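Local coordinates for glycoside transferase (Listeria monocytogenes, PDB 6R2M), which is probably an extracellular glycoside hydrolase that acts on exopolysaccharide, although a transferase activity is also assigned to its family, at residues Tyr178-Phe190 with Tyr219-Phe233. Residues are numbered along the deposited sequence; the frame is centred on the assembly and turned at random.
Sequences YLPIQTVNADPFF and YFDENGDVEPNFDNF
Phe-189 turns the edge of its ring onto one face of Phe-233, with CE1 of Phe-189 3.6 Å from CE2 of Phe-233 and the planes 68° apart; Tyr-248 makes a further edge-to-face pair with Phe-233. Beside it, Phe-230 has CD2 of Phe-190 over one face and the carbonyl oxygen of Pro-188, which follows a cis peptide bond, in plane at its edge. Phe-190 carries Ala-186 CB over the centre of one face and leans obliquely on both Phe-230 and Tyr-219, closing an aromatic cluster. The Tyr-219 ring lies between Asn-223 ND2, 3.2 Å above its centre, and Glu-227 CB on the opposite face. The helices 209-223 and 228-241 are joined here by a short turn through Gly-224, and 178-190 runs across both. Glu-227 is the N-cap of the second helix: its OE1 accepts from Phe-230 N at 3.1 Å. A bend at chi2 (-73°) helps bring the carboxylate to the loop, where Ala-186 N reaches OE2 at 3.1 Å from above the carboxylate plane, while Asn-229 ND2 meets the same oxygen on its syn side. At the other end Gln-182 NE2 bonds Glu-222 OE2 on the anti side, well out of the carboxylate plane, at 2.8 Å, and Asn-223 ND2 donates to Ile-181 O at 3.0 Å, nearly straight at 162°. A water bridges Asn-223 OD1 and Gln-182 O.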
loop_
_atom_site.group_PDB
_atom_site.type_symbol
_atom_site.label_atom_id
_atom_site.label_comp_id
_atom_site.label_asym_id
_atom_site.label_seq_id
_atom_site.Cartn_x
_atom_site.Cartn_y
_atom_site.Cartn_z
ATOM N N TYR A 178 14.605 -6.647 -9.873
ATOM C CA TYR A 178 14.856 -6.365 -8.471
ATOM C C TYR A 178 16.137 -5.576 -8.257
ATOM O O TYR A 178 16.418 -5.177 -7.117
ATOM C CB TYR A 178 14.905 -7.674 -7.679
ATOM C CG TYR A 178 13.611 -8.463 -7.765
ATOM C CD1 TYR A 178 12.607 -8.286 -6.829
ATOM C CD2 TYR A 178 13.394 -9.371 -8.795
ATOM C CE1 TYR A 178 11.428 -9.006 -6.902
ATOM C CE2 TYR A 178 12.210 -10.089 -8.886
ATOM C CZ TYR A 178 11.231 -9.894 -7.934
ATOM O OH TYR A 178 10.053 -10.603 -7.984
ATOM N N LEU A 179 16.899 -5.317 -9.318
ATOM C CA LEU A 179 18.138 -4.561 -9.158
ATOM C C LEU A 179 17.929 -3.213 -8.480
ATOM O O LEU A 179 18.775 -2.847 -7.648
ATOM C CB LEU A 179 18.836 -4.375 -10.514
ATOM C CG LEU A 179 20.278 -3.860 -10.432
ATOM C CD1 LEU A 179 21.206 -5.015 -10.115
ATOM C CD2 LEU A 179 20.721 -3.177 -11.720
ATOM N N PRO A 180 16.864 -2.442 -8.761
ATOM C CA PRO A 180 16.714 -1.160 -8.050
ATOM C C PRO A 180 16.663 -1.320 -6.541
ATOM O O PRO A 180 17.411 -0.638 -5.831
ATOM C CB PRO A 180 15.409 -0.590 -8.628
ATOM C CG PRO A 180 15.389 -1.135 -10.036
ATOM C CD PRO A 180 15.946 -2.528 -9.914
ATOM N N ILE A 181 15.822 -2.221 -6.024
ATOM C CA ILE A 181 15.717 -2.343 -4.571
ATOM C C ILE A 181 16.904 -3.095 -3.972
ATOM O O ILE A 181 17.192 -2.946 -2.776
ATOM C CB ILE A 181 14.365 -2.989 -4.201
ATOM C CG1 ILE A 181 14.014 -2.770 -2.724
ATOM C CG2 ILE A 181 14.347 -4.472 -4.551
ATOM C CD1 ILE A 181 13.771 -1.308 -2.346
ATOM N N GLN A 182 17.624 -3.875 -4.773
ATOM C CA GLN A 182 18.835 -4.522 -4.278
ATOM C C GLN A 182 19.996 -3.554 -4.124
ATOM O O GLN A 182 20.906 -3.836 -3.334
ATOM C CB GLN A 182 19.267 -5.644 -5.219
ATOM C CG GLN A 182 18.391 -6.873 -5.147
ATOM C CD GLN A 182 18.634 -7.826 -6.314
ATOM O OE1 GLN A 182 19.377 -7.508 -7.238
ATOM N NE2 GLN A 182 17.996 -8.991 -6.275
ATOM N N THR A 183 19.989 -2.437 -4.844
ATOM C CA THR A 183 21.166 -1.576 -4.925
ATOM C C THR A 183 20.939 -0.163 -4.398
ATOM O O THR A 183 21.894 0.624 -4.355
ATOM C CB THR A 183 21.679 -1.519 -6.371
ATOM O OG1 THR A 183 20.657 -1.038 -7.258
ATOM C CG2 THR A 183 22.083 -2.912 -6.833
ATOM N N VAL A 184 19.717 0.177 -3.982
ATOM C CA VAL A 184 19.452 1.507 -3.440
ATOM C C VAL A 184 20.170 1.673 -2.103
ATOM O O VAL A 184 20.381 0.704 -1.354
ATOM C CB VAL A 184 17.931 1.730 -3.296
ATOM C CG1 VAL A 184 17.348 0.810 -2.233
ATOM C CG2 VAL A 184 17.610 3.182 -2.978
ATOM N N ASN A 185 20.574 2.914 -1.815
ATOM C CA ASN A 185 21.169 3.303 -0.546
ATOM C C ASN A 185 20.268 4.301 0.167
ATOM O O ASN A 185 19.473 5.009 -0.456
ATOM C CB ASN A 185 22.554 3.941 -0.747
ATOM C CG ASN A 185 23.560 2.960 -1.276
ATOM O OD1 ASN A 185 23.573 1.799 -0.865
ATOM N ND2 ASN A 185 24.387 3.400 -2.207
ATOM N N ALA A 186 20.401 4.341 1.490
ATOM C CA ALA A 186 19.798 5.381 2.316
ATOM C C ALA A 186 20.903 6.144 3.042
ATOM O O ALA A 186 21.879 5.545 3.497
ATOM C CB ALA A 186 18.813 4.777 3.322
ATOM N N ASP A 187 20.765 7.474 3.138
ATOM C CA ASP A 187 21.860 8.241 3.743
ATOM C C ASP A 187 21.420 9.517 4.463
ATOM O O ASP A 187 21.945 10.605 4.176
ATOM C CB ASP A 187 22.895 8.585 2.669
ATOM C CG ASP A 187 24.239 8.994 3.255
ATOM O OD1 ASP A 187 24.570 8.544 4.373
ATOM O OD2 ASP A 187 24.956 9.783 2.597
ATOM N N PRO A 188 20.504 9.435 5.439
ATOM C CA PRO A 188 19.869 8.226 5.980
ATOM C C PRO A 188 18.540 7.887 5.298
ATOM O O PRO A 188 17.914 6.902 5.683
ATOM C CB PRO A 188 19.651 8.593 7.451
ATOM C CG PRO A 188 19.322 10.056 7.374
ATOM C CD PRO A 188 20.121 10.630 6.215
ATOM N N PHE A 189 18.127 8.683 4.311
ATOM C CA PHE A 189 16.890 8.448 3.584
ATOM C C PHE A 189 17.175 7.819 2.232
ATOM O O PHE A 189 18.210 8.072 1.613
ATOM C CB PHE A 189 16.119 9.750 3.388
ATOM C CG PHE A 189 15.886 10.500 4.660
ATOM C CD1 PHE A 189 14.968 10.033 5.598
ATOM C CD2 PHE A 189 16.575 11.682 4.916
ATOM C CE1 PHE A 189 14.748 10.729 6.782
ATOM C CE2 PHE A 189 16.353 12.383 6.099
ATOM C CZ PHE A 189 15.435 11.900 7.025
ATOM N N PHE A 190 16.229 7.004 1.777
ATOM C CA PHE A 190 16.347 6.358 0.477
ATOM C C PHE A 190 16.141 7.370 -0.641
ATOM O O PHE A 190 15.264 8.239 -0.553
ATOM C CB PHE A 190 15.295 5.267 0.320
ATOM C CG PHE A 190 15.493 4.081 1.206
ATOM C CD1 PHE A 190 16.321 3.044 0.824
ATOM C CD2 PHE A 190 14.793 3.970 2.412
ATOM C CE1 PHE A 190 16.474 1.931 1.631
ATOM C CE2 PHE A 190 14.954 2.860 3.228
ATOM C CZ PHE A 190 15.784 1.844 2.838
ATOM N N TYR A 219 12.833 -3.137 0.790
ATOM C CA TYR A 219 14.248 -3.446 0.938
ATOM C C TYR A 219 14.445 -4.703 1.773
ATOM O O TYR A 219 15.206 -5.603 1.398
ATOM C CB TYR A 219 14.965 -2.260 1.577
ATOM C CG TYR A 219 16.454 -2.372 1.560
ATOM C CD1 TYR A 219 17.132 -3.052 2.567
ATOM C CD2 TYR A 219 17.196 -1.782 0.551
ATOM C CE1 TYR A 219 18.503 -3.134 2.563
ATOM C CE2 TYR A 219 18.564 -1.864 0.528
ATOM C CZ TYR A 219 19.211 -2.547 1.535
ATOM O OH TYR A 219 20.577 -2.613 1.505
ATOM N N PHE A 220 13.798 -4.758 2.934
ATOM C CA PHE A 220 13.931 -5.931 3.787
ATOM C C PHE A 220 13.356 -7.164 3.112
ATOM O O PHE A 220 13.941 -8.253 3.176
ATOM C CB PHE A 220 13.233 -5.704 5.121
ATOM C CG PHE A 220 13.342 -6.873 6.048
ATOM C CD1 PHE A 220 12.259 -7.712 6.252
ATOM C CD2 PHE A 220 14.531 -7.138 6.708
ATOM C CE1 PHE A 220 12.362 -8.809 7.103
ATOM C CE2 PHE A 220 14.631 -8.223 7.564
ATOM C CZ PHE A 220 13.545 -9.054 7.761
ATOM N N ASP A 221 12.206 -7.008 2.457
ATOM C CA ASP A 221 11.553 -8.146 1.811
ATOM C C ASP A 221 12.439 -8.779 0.749
ATOM O O ASP A 221 12.472 -10.011 0.616
ATOM C CB ASP A 221 10.236 -7.707 1.184
ATOM C CG ASP A 221 9.152 -7.475 2.210
ATOM O OD1 ASP A 221 9.324 -7.900 3.371
ATOM O OD2 ASP A 221 8.119 -6.879 1.843
ATOM N N GLU A 222 13.143 -7.962 -0.036
ATOM C CA GLU A 222 13.958 -8.483 -1.126
ATOM C C GLU A 222 15.335 -8.910 -0.639
ATOM O O GLU A 222 15.831 -9.971 -1.034
ATOM C CB GLU A 222 14.096 -7.431 -2.232
ATOM C CG GLU A 222 15.179 -7.757 -3.287
ATOM C CD GLU A 222 14.931 -9.077 -3.992
ATOM O OE1 GLU A 222 13.772 -9.525 -4.036
ATOM O OE2 GLU A 222 15.911 -9.676 -4.494
ATOM N N ASN A 223 15.973 -8.089 0.197
ATOM C CA ASN A 223 17.375 -8.290 0.530
ATOM C C ASN A 223 17.597 -9.112 1.792
ATOM O O ASN A 223 18.717 -9.608 1.992
ATOM C CB ASN A 223 18.073 -6.929 0.662
ATOM C CG ASN A 223 18.066 -6.164 -0.638
ATOM O OD1 ASN A 223 18.388 -6.726 -1.690
ATOM N ND2 ASN A 223 17.702 -4.888 -0.589
ATOM N N GLY A 224 16.580 -9.268 2.641
ATOM C CA GLY A 224 16.690 -10.103 3.822
ATOM C C GLY A 224 17.327 -9.435 5.014
ATOM O O GLY A 224 17.493 -10.082 6.059
ATOM N N ASP A 225 17.710 -8.174 4.886
ATOM C CA ASP A 225 18.279 -7.398 5.974
ATOM C C ASP A 225 17.792 -5.969 5.828
ATOM O O ASP A 225 17.405 -5.542 4.739
ATOM C CB ASP A 225 19.808 -7.399 5.953
ATOM C CG ASP A 225 20.407 -8.759 6.240
ATOM O OD1 ASP A 225 20.810 -9.446 5.277
ATOM O OD2 ASP A 225 20.480 -9.127 7.429
ATOM N N VAL A 226 17.840 -5.221 6.919
ATOM C CA VAL A 226 17.418 -3.831 6.853
ATOM C C VAL A 226 18.544 -2.983 6.292
ATOM O O VAL A 226 19.736 -3.300 6.420
ATOM C CB VAL A 226 16.961 -3.291 8.223
ATOM C CG1 VAL A 226 15.701 -4.001 8.705
ATOM C CG2 VAL A 226 18.081 -3.392 9.253
ATOM N N GLU A 227 18.154 -1.877 5.684
ATOM C CA GLU A 227 19.122 -0.864 5.319
ATOM C C GLU A 227 19.517 -0.186 6.619
ATOM O O GLU A 227 18.647 0.391 7.287
ATOM C CB GLU A 227 18.525 0.140 4.328
ATOM C CG GLU A 227 19.518 0.689 3.333
ATOM C CD GLU A 227 20.495 1.691 3.944
ATOM O OE1 GLU A 227 20.267 2.159 5.074
ATOM O OE2 GLU A 227 21.511 1.999 3.268
ATOM N N PRO A 228 20.785 -0.259 7.041
ATOM C CA PRO A 228 21.118 0.139 8.418
ATOM C C PRO A 228 21.094 1.631 8.662
ATOM O O PRO A 228 20.915 2.042 9.816
ATOM C CB PRO A 228 22.537 -0.424 8.617
ATOM C CG PRO A 228 23.111 -0.455 7.240
ATOM C CD PRO A 228 21.948 -0.823 6.334
ATOM N N ASN A 229 21.275 2.451 7.627
ATOM C CA ASN A 229 21.241 3.891 7.812
ATOM C C ASN A 229 19.827 4.365 8.075
ATOM O O ASN A 229 19.593 5.181 8.973
ATOM C CB ASN A 229 21.813 4.579 6.579
ATOM C CG ASN A 229 23.199 4.107 6.283
ATOM O OD1 ASN A 229 24.123 4.448 7.015
ATOM N ND2 ASN A 229 23.356 3.288 5.241
ATOM N N PHE A 230 18.870 3.867 7.300
ATOM C CA PHE A 230 17.489 4.214 7.588
ATOM C C PHE A 230 17.040 3.617 8.912
ATOM O O PHE A 230 16.310 4.263 9.676
ATOM C CB PHE A 230 16.581 3.754 6.448
ATOM C CG PHE A 230 15.188 4.257 6.577
ATOM C CD1 PHE A 230 14.907 5.602 6.406
ATOM C CD2 PHE A 230 14.153 3.378 6.852
ATOM C CE1 PHE A 230 13.594 6.078 6.521
ATOM C CE2 PHE A 230 12.850 3.840 6.966
ATOM C CZ PHE A 230 12.571 5.191 6.802
ATOM N N ASP A 231 17.442 2.373 9.193
ATOM C CA ASP A 231 17.019 1.749 10.437
ATOM C C ASP A 231 17.538 2.536 11.628
ATOM O O ASP A 231 16.794 2.786 12.581
ATOM C CB ASP A 231 17.493 0.300 10.496
ATOM C CG ASP A 231 16.871 -0.474 11.646
ATOM O OD1 ASP A 231 15.638 -0.631 11.661
ATOM O OD2 ASP A 231 17.617 -0.921 12.542
ATOM N N ASN A 232 18.793 2.999 11.557
ATOM C CA ASN A 232 19.349 3.782 12.651
ATOM C C ASN A 232 18.615 5.107 12.813
ATOM O O ASN A 232 18.360 5.548 13.942
ATOM C CB ASN A 232 20.834 4.038 12.428
ATOM C CG ASN A 232 21.394 5.036 13.416
ATOM O OD1 ASN A 232 21.645 6.194 13.072
ATOM N ND2 ASN A 232 21.571 4.602 14.661
ATOM N N PHE A 233 18.258 5.761 11.708
ATOM C CA PHE A 233 17.484 6.989 11.817
ATOM C C PHE A 233 16.189 6.736 12.585
ATOM O O PHE A 233 15.825 7.499 13.480
ATOM C CB PHE A 233 17.180 7.551 10.427
ATOM C CG PHE A 233 16.346 8.792 10.465
ATOM C CD1 PHE A 233 16.912 9.999 10.794
ATOM C CD2 PHE A 233 14.989 8.740 10.179
ATOM C CE1 PHE A 233 16.141 11.156 10.844
ATOM C CE2 PHE A 233 14.210 9.896 10.219
ATOM C CZ PHE A 233 14.793 11.097 10.552
HETATM O O HOH W 1 21.408 -6.378 -2.554
#